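Local coordinates for protein 16S rRNA aminocarboxypropyltransferase (Vulcanisaeta distributa, PDB 5APG) that probably transfers the 3-amino-3-carboxypropyl group of S-adenosylmethionine to an N1-methylpseudouridine of 16S ribosomal RNA, the last step of its hypermodification, at residues R4-N18 / G65-V79. Residues are numbered along the deposited sequence; the frame is centred on the assembly and turned at random.
Sequences RVFIYRLPQDDPRKN and GLSLIDCSWKRAVDV. With EEM ([(3S)-3-amino-4-hydroxy-4-oxo-butyl]-[[(2S,3S,4R,5R)-5-(6-aminopurin-9-yl)-3,4-dihydroxy-oxolan-2-yl]methyl]-methyl-selanium), chain D.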
# COMPACT_ATOMS: atom_id res chain seq x y z
N ARG A 4 -7.11 -3.31 -12.38
CA ARG A 4 -5.78 -3.60 -12.92
C ARG A 4 -4.71 -2.99 -12.02
O ARG A 4 -4.74 -1.79 -11.73
CB ARG A 4 -5.66 -3.07 -14.35
CG ARG A 4 -6.60 -3.76 -15.33
CD ARG A 4 -6.10 -5.15 -15.67
NE ARG A 4 -4.87 -5.10 -16.45
CZ ARG A 4 -4.82 -4.94 -17.76
NH1 ARG A 4 -5.95 -4.82 -18.45
NH2 ARG A 4 -3.66 -4.90 -18.39
N VAL A 5 -3.77 -3.82 -11.58
CA VAL A 5 -2.69 -3.37 -10.71
C VAL A 5 -1.36 -3.40 -11.47
O VAL A 5 -1.02 -4.41 -12.11
CB VAL A 5 -2.58 -4.23 -9.44
CG1 VAL A 5 -1.48 -3.70 -8.53
CG2 VAL A 5 -3.92 -4.26 -8.70
N PHE A 6 -0.62 -2.30 -11.41
CA PHE A 6 0.65 -2.19 -12.11
C PHE A 6 1.77 -1.87 -11.12
O PHE A 6 1.62 -0.99 -10.27
CB PHE A 6 0.59 -1.11 -13.19
CG PHE A 6 -0.47 -1.35 -14.22
CD1 PHE A 6 -1.77 -0.91 -14.02
CD2 PHE A 6 -0.16 -2.01 -15.40
CE1 PHE A 6 -2.74 -1.14 -14.98
CE2 PHE A 6 -1.13 -2.24 -16.36
CZ PHE A 6 -2.43 -1.80 -16.15
N ILE A 7 2.88 -2.59 -11.23
CA ILE A 7 3.99 -2.42 -10.31
C ILE A 7 5.31 -2.17 -11.04
O ILE A 7 5.69 -2.92 -11.93
CB ILE A 7 4.17 -3.66 -9.40
CG1 ILE A 7 2.91 -3.92 -8.57
CG2 ILE A 7 5.38 -3.49 -8.49
CD1 ILE A 7 2.96 -5.22 -7.77
N TYR A 8 5.99 -1.09 -10.66
CA TYR A 8 7.37 -0.93 -11.06
C TYR A 8 8.24 -1.40 -9.91
O TYR A 8 8.12 -0.91 -8.78
CB TYR A 8 7.71 0.52 -11.42
CG TYR A 8 9.20 0.70 -11.61
CD1 TYR A 8 9.85 0.14 -12.70
CD2 TYR A 8 9.96 1.41 -10.69
CE1 TYR A 8 11.22 0.29 -12.87
CE2 TYR A 8 11.33 1.57 -10.85
CZ TYR A 8 11.95 1.00 -11.95
OH TYR A 8 13.30 1.16 -12.12
N ARG A 9 9.10 -2.37 -10.19
CA ARG A 9 9.95 -2.94 -9.15
C ARG A 9 11.41 -2.54 -9.32
O ARG A 9 11.99 -2.74 -10.38
CB ARG A 9 9.81 -4.46 -9.14
CG ARG A 9 10.72 -5.15 -8.15
CD ARG A 9 10.39 -6.63 -8.03
NE ARG A 9 11.58 -7.44 -7.82
CZ ARG A 9 12.22 -7.55 -6.66
NH1 ARG A 9 11.78 -6.90 -5.60
NH2 ARG A 9 13.30 -8.31 -6.57
N LEU A 10 11.98 -1.97 -8.27
CA LEU A 10 13.42 -1.77 -8.22
C LEU A 10 14.07 -3.08 -7.80
O LEU A 10 13.94 -3.50 -6.66
CB LEU A 10 13.79 -0.65 -7.25
CG LEU A 10 13.75 0.78 -7.80
CD1 LEU A 10 14.04 1.77 -6.69
CD2 LEU A 10 14.75 0.94 -8.94
N PRO A 11 14.78 -3.73 -8.74
CA PRO A 11 15.36 -5.05 -8.48
C PRO A 11 16.50 -5.00 -7.46
O PRO A 11 17.67 -5.10 -7.83
CB PRO A 11 15.88 -5.48 -9.85
CG PRO A 11 16.17 -4.19 -10.56
CD PRO A 11 15.13 -3.22 -10.08
N GLN A 12 16.17 -4.84 -6.18
CA GLN A 12 17.17 -4.69 -5.12
C GLN A 12 17.20 -5.89 -4.18
O GLN A 12 18.24 -6.53 -4.03
CB GLN A 12 16.91 -3.41 -4.33
N ASP A 13 16.09 -6.18 -3.53
CA ASP A 13 16.00 -7.36 -2.66
C ASP A 13 16.10 -8.65 -3.47
O ASP A 13 16.03 -8.61 -4.69
CB ASP A 13 14.70 -7.35 -1.87
N ASP A 14 16.24 -9.81 -2.82
CA ASP A 14 16.19 -11.06 -3.58
C ASP A 14 14.72 -11.46 -3.78
O ASP A 14 13.96 -11.61 -2.81
CB ASP A 14 17.04 -12.19 -2.92
CG ASP A 14 16.33 -12.95 -1.79
OD1 ASP A 14 15.65 -12.33 -0.94
OD2 ASP A 14 16.48 -14.20 -1.74
N PRO A 15 14.31 -11.63 -5.05
CA PRO A 15 12.91 -11.71 -5.50
C PRO A 15 12.12 -12.89 -4.97
O PRO A 15 10.89 -12.90 -5.11
CB PRO A 15 13.06 -11.83 -7.00
CG PRO A 15 14.42 -12.39 -7.20
CD PRO A 15 15.25 -11.73 -6.18
N ARG A 16 12.80 -13.86 -4.37
CA ARG A 16 12.15 -15.03 -3.82
C ARG A 16 11.47 -14.71 -2.50
O ARG A 16 10.61 -15.46 -2.03
CB ARG A 16 13.17 -16.16 -3.64
N LYS A 17 11.85 -13.59 -1.89
CA LYS A 17 11.28 -13.19 -0.60
C LYS A 17 10.47 -11.91 -0.74
O LYS A 17 9.93 -11.39 0.23
CB LYS A 17 12.39 -13.01 0.43
CG LYS A 17 13.13 -14.29 0.77
CD LYS A 17 14.16 -14.08 1.86
CE LYS A 17 14.73 -15.40 2.35
NZ LYS A 17 15.82 -15.21 3.34
N ASN A 18 10.38 -11.41 -1.97
CA ASN A 18 9.64 -10.19 -2.27
C ASN A 18 8.16 -10.50 -2.55
O ASN A 18 7.85 -11.43 -3.29
CB ASN A 18 10.29 -9.48 -3.45
CG ASN A 18 9.50 -8.28 -3.92
OD1 ASN A 18 8.67 -8.39 -4.81
ND2 ASN A 18 9.77 -7.13 -3.32
N GLY A 65 -6.68 2.40 -13.18
CA GLY A 65 -5.87 1.35 -12.58
C GLY A 65 -5.23 1.75 -11.26
O GLY A 65 -5.41 2.87 -10.78
N LEU A 66 -4.48 0.82 -10.68
CA LEU A 66 -3.77 1.05 -9.41
C LEU A 66 -2.28 0.78 -9.59
O LEU A 66 -1.89 -0.32 -10.01
CB LEU A 66 -4.34 0.16 -8.30
CG LEU A 66 -3.68 0.26 -6.92
CD1 LEU A 66 -3.94 1.61 -6.28
CD2 LEU A 66 -4.15 -0.87 -6.00
N SER A 67 -1.46 1.77 -9.29
CA SER A 67 -0.01 1.66 -9.49
C SER A 67 0.74 1.60 -8.17
O SER A 67 0.29 2.16 -7.17
CB SER A 67 0.50 2.83 -10.33
OG SER A 67 -0.09 2.86 -11.61
N LEU A 68 1.88 0.92 -8.17
CA LEU A 68 2.77 0.90 -7.01
C LEU A 68 4.22 0.83 -7.45
O LEU A 68 4.54 0.28 -8.51
CB LEU A 68 2.48 -0.30 -6.09
CG LEU A 68 1.17 -0.46 -5.33
CD1 LEU A 68 0.08 -1.08 -6.20
CD2 LEU A 68 1.42 -1.30 -4.08
N ILE A 69 5.10 1.37 -6.63
CA ILE A 69 6.53 1.15 -6.78
C ILE A 69 6.98 0.19 -5.70
O ILE A 69 6.77 0.43 -4.51
CB ILE A 69 7.33 2.46 -6.70
CG1 ILE A 69 6.97 3.38 -7.87
CG2 ILE A 69 8.82 2.17 -6.70
CD1 ILE A 69 7.45 4.82 -7.70
N ASP A 70 7.58 -0.93 -6.10
CA ASP A 70 8.14 -1.87 -5.14
C ASP A 70 9.65 -1.65 -5.01
O ASP A 70 10.39 -1.77 -5.99
CB ASP A 70 7.85 -3.31 -5.55
CG ASP A 70 8.47 -4.33 -4.61
OD1 ASP A 70 7.85 -4.64 -3.57
OD2 ASP A 70 9.57 -4.83 -4.90
N CYS A 71 10.09 -1.32 -3.81
CA CYS A 71 11.50 -1.07 -3.54
C CYS A 71 11.77 -1.39 -2.08
O CYS A 71 10.86 -1.78 -1.37
CB CYS A 71 11.86 0.38 -3.86
SG CYS A 71 10.96 1.60 -2.86
N SER A 72 13.00 -1.24 -1.62
CA SER A 72 13.27 -1.43 -0.20
C SER A 72 12.72 -0.24 0.57
O SER A 72 12.62 0.86 0.04
CB SER A 72 14.77 -1.59 0.06
OG SER A 72 15.44 -0.36 -0.13
N TRP A 73 12.35 -0.45 1.83
CA TRP A 73 11.87 0.65 2.66
C TRP A 73 12.99 1.66 2.93
O TRP A 73 12.72 2.84 3.16
CB TRP A 73 11.28 0.14 3.97
CG TRP A 73 9.82 -0.19 3.84
CD1 TRP A 73 9.25 -1.43 3.80
CD2 TRP A 73 8.74 0.75 3.71
NE1 TRP A 73 7.89 -1.32 3.66
CE2 TRP A 73 7.55 0.01 3.60
CE3 TRP A 73 8.67 2.15 3.68
CZ2 TRP A 73 6.30 0.61 3.47
CZ3 TRP A 73 7.42 2.75 3.55
CH2 TRP A 73 6.25 1.98 3.44
N LYS A 74 14.23 1.20 2.89
CA LYS A 74 15.38 2.08 3.09
C LYS A 74 15.49 3.10 1.96
O LYS A 74 15.99 4.21 2.16
CB LYS A 74 16.67 1.27 3.21
CG LYS A 74 17.89 2.12 3.55
CD LYS A 74 19.03 1.29 4.11
CE LYS A 74 20.28 2.14 4.32
NZ LYS A 74 20.03 3.27 5.25
N ARG A 75 15.01 2.74 0.77
CA ARG A 75 15.05 3.63 -0.39
C ARG A 75 13.71 4.30 -0.69
O ARG A 75 13.64 5.18 -1.55
CB ARG A 75 15.51 2.87 -1.64
CG ARG A 75 16.97 2.46 -1.63
CD ARG A 75 17.55 2.59 -3.03
NE ARG A 75 17.35 3.93 -3.56
CZ ARG A 75 17.42 4.25 -4.85
NH1 ARG A 75 17.69 3.32 -5.76
NH2 ARG A 75 17.22 5.51 -5.24
N ALA A 76 12.65 3.88 0.00
CA ALA A 76 11.29 4.25 -0.37
C ALA A 76 11.04 5.76 -0.40
O ALA A 76 10.41 6.27 -1.33
CB ALA A 76 10.29 3.60 0.58
N VAL A 77 11.54 6.48 0.60
CA VAL A 77 11.31 7.92 0.65
C VAL A 77 11.99 8.61 -0.53
O VAL A 77 11.36 9.39 -1.24
CB VAL A 77 11.80 8.54 1.97
CG1 VAL A 77 11.60 10.05 1.95
CG2 VAL A 77 11.07 7.93 3.15
N ASP A 78 13.26 8.30 -0.74
CA ASP A 78 14.02 8.90 -1.84
C ASP A 78 13.37 8.64 -3.20
O ASP A 78 13.25 9.54 -4.03
CB ASP A 78 15.45 8.38 -1.84
CG ASP A 78 16.31 9.04 -2.90
OD1 ASP A 78 16.68 10.21 -2.71
OD2 ASP A 78 16.60 8.38 -3.92
N VAL A 79 12.93 7.40 -3.42
CA VAL A 79 12.36 7.02 -4.70
C VAL A 79 11.03 7.72 -4.98
O VAL A 79 10.83 8.28 -6.06
CB VAL A 79 12.17 5.49 -4.78
CG1 VAL A 79 11.31 5.12 -5.99
CG2 VAL A 79 13.52 4.79 -4.83
C2 EEM D . 1.10 3.63 0.96
N3 EEM D . 1.70 2.66 0.34
C4 EEM D . 2.28 1.69 1.03
C1' EEM D . 3.20 0.09 -0.69
C2' EEM D . 4.16 1.11 -1.35
C3' EEM D . 5.40 0.56 -1.06
C4' EEM D . 5.33 -0.78 -1.08
C5' EEM D . 6.14 -1.46 -0.04
O EEM D . 6.67 -6.61 0.15
C EEM D . 7.87 -6.66 0.18
OXT EEM D . 8.46 -7.61 -0.30
CA EEM D . 8.66 -5.51 0.77
N EEM D . 10.03 -5.92 0.86
CB EEM D . 8.47 -4.33 -0.16
CG EEM D . 8.88 -3.00 0.41
SE EEM D . 8.02 -1.51 -0.56
CE EEM D . 8.75 0.19 0.01
O4' EEM D . 3.82 -1.02 -0.61
O3' EEM D . 6.48 1.16 -1.88
O2' EEM D . 3.88 0.93 -2.74
N9 EEM D . 2.97 0.59 0.69
C8 EEM D . 3.30 0.01 1.83
N7 EEM D . 2.88 0.69 2.87
C5 EEM D . 2.22 1.77 2.40
N1 EEM D . 1.01 3.75 2.27
C6 EEM D . 1.55 2.85 3.04
N6 EEM D . 1.48 2.96 4.44
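D70 and R9 stand side by side where strands 5-9 and 66-70, parallel neighbours in the sheet of this SPOUT-fold enzyme, run into the cofactor pocket. Backbone bonds zip the strands together from R4 O to L10 N, which donates to D70 O at 2.8 Å. A buried aspartate suits this place because its two oxygens can take up N-H groups of both R9 and N18. With CG anti to the backbone N (chi1 177°), D70 OD2 forms a salt bridge with R9, accepting from R9 NH1 at 3.1 Å in the guanidinium plane. D70 OD2 also accepts from N18 ND2 at 2.8 Å. N18 ND2 donates to D70 OD1 as well, at 3.2 Å, using the syn lone pair of that oxygen, the amide turned nearly perpendicular (82°) to the carboxylate, while D70 OD1 also hydrogen-bonds T112 OG1. An asparagine in place of D70 would probably leave R9 without its counter-charge and loosen the hold on the N18 amide. N18 suits its N-cap place, since its OD1 accepts from I21 N. Past the strand end, apolar L10 packs on helix 73-83, its CD1 meeting V79 CG2 tip to tip at 3.6 Å. Next to D70, strand 66-70 serves the selenium analogue of S-adenosylmethionine through its backbone: I69 O accepts from ribose O3' of the ligand at 2.7 Å.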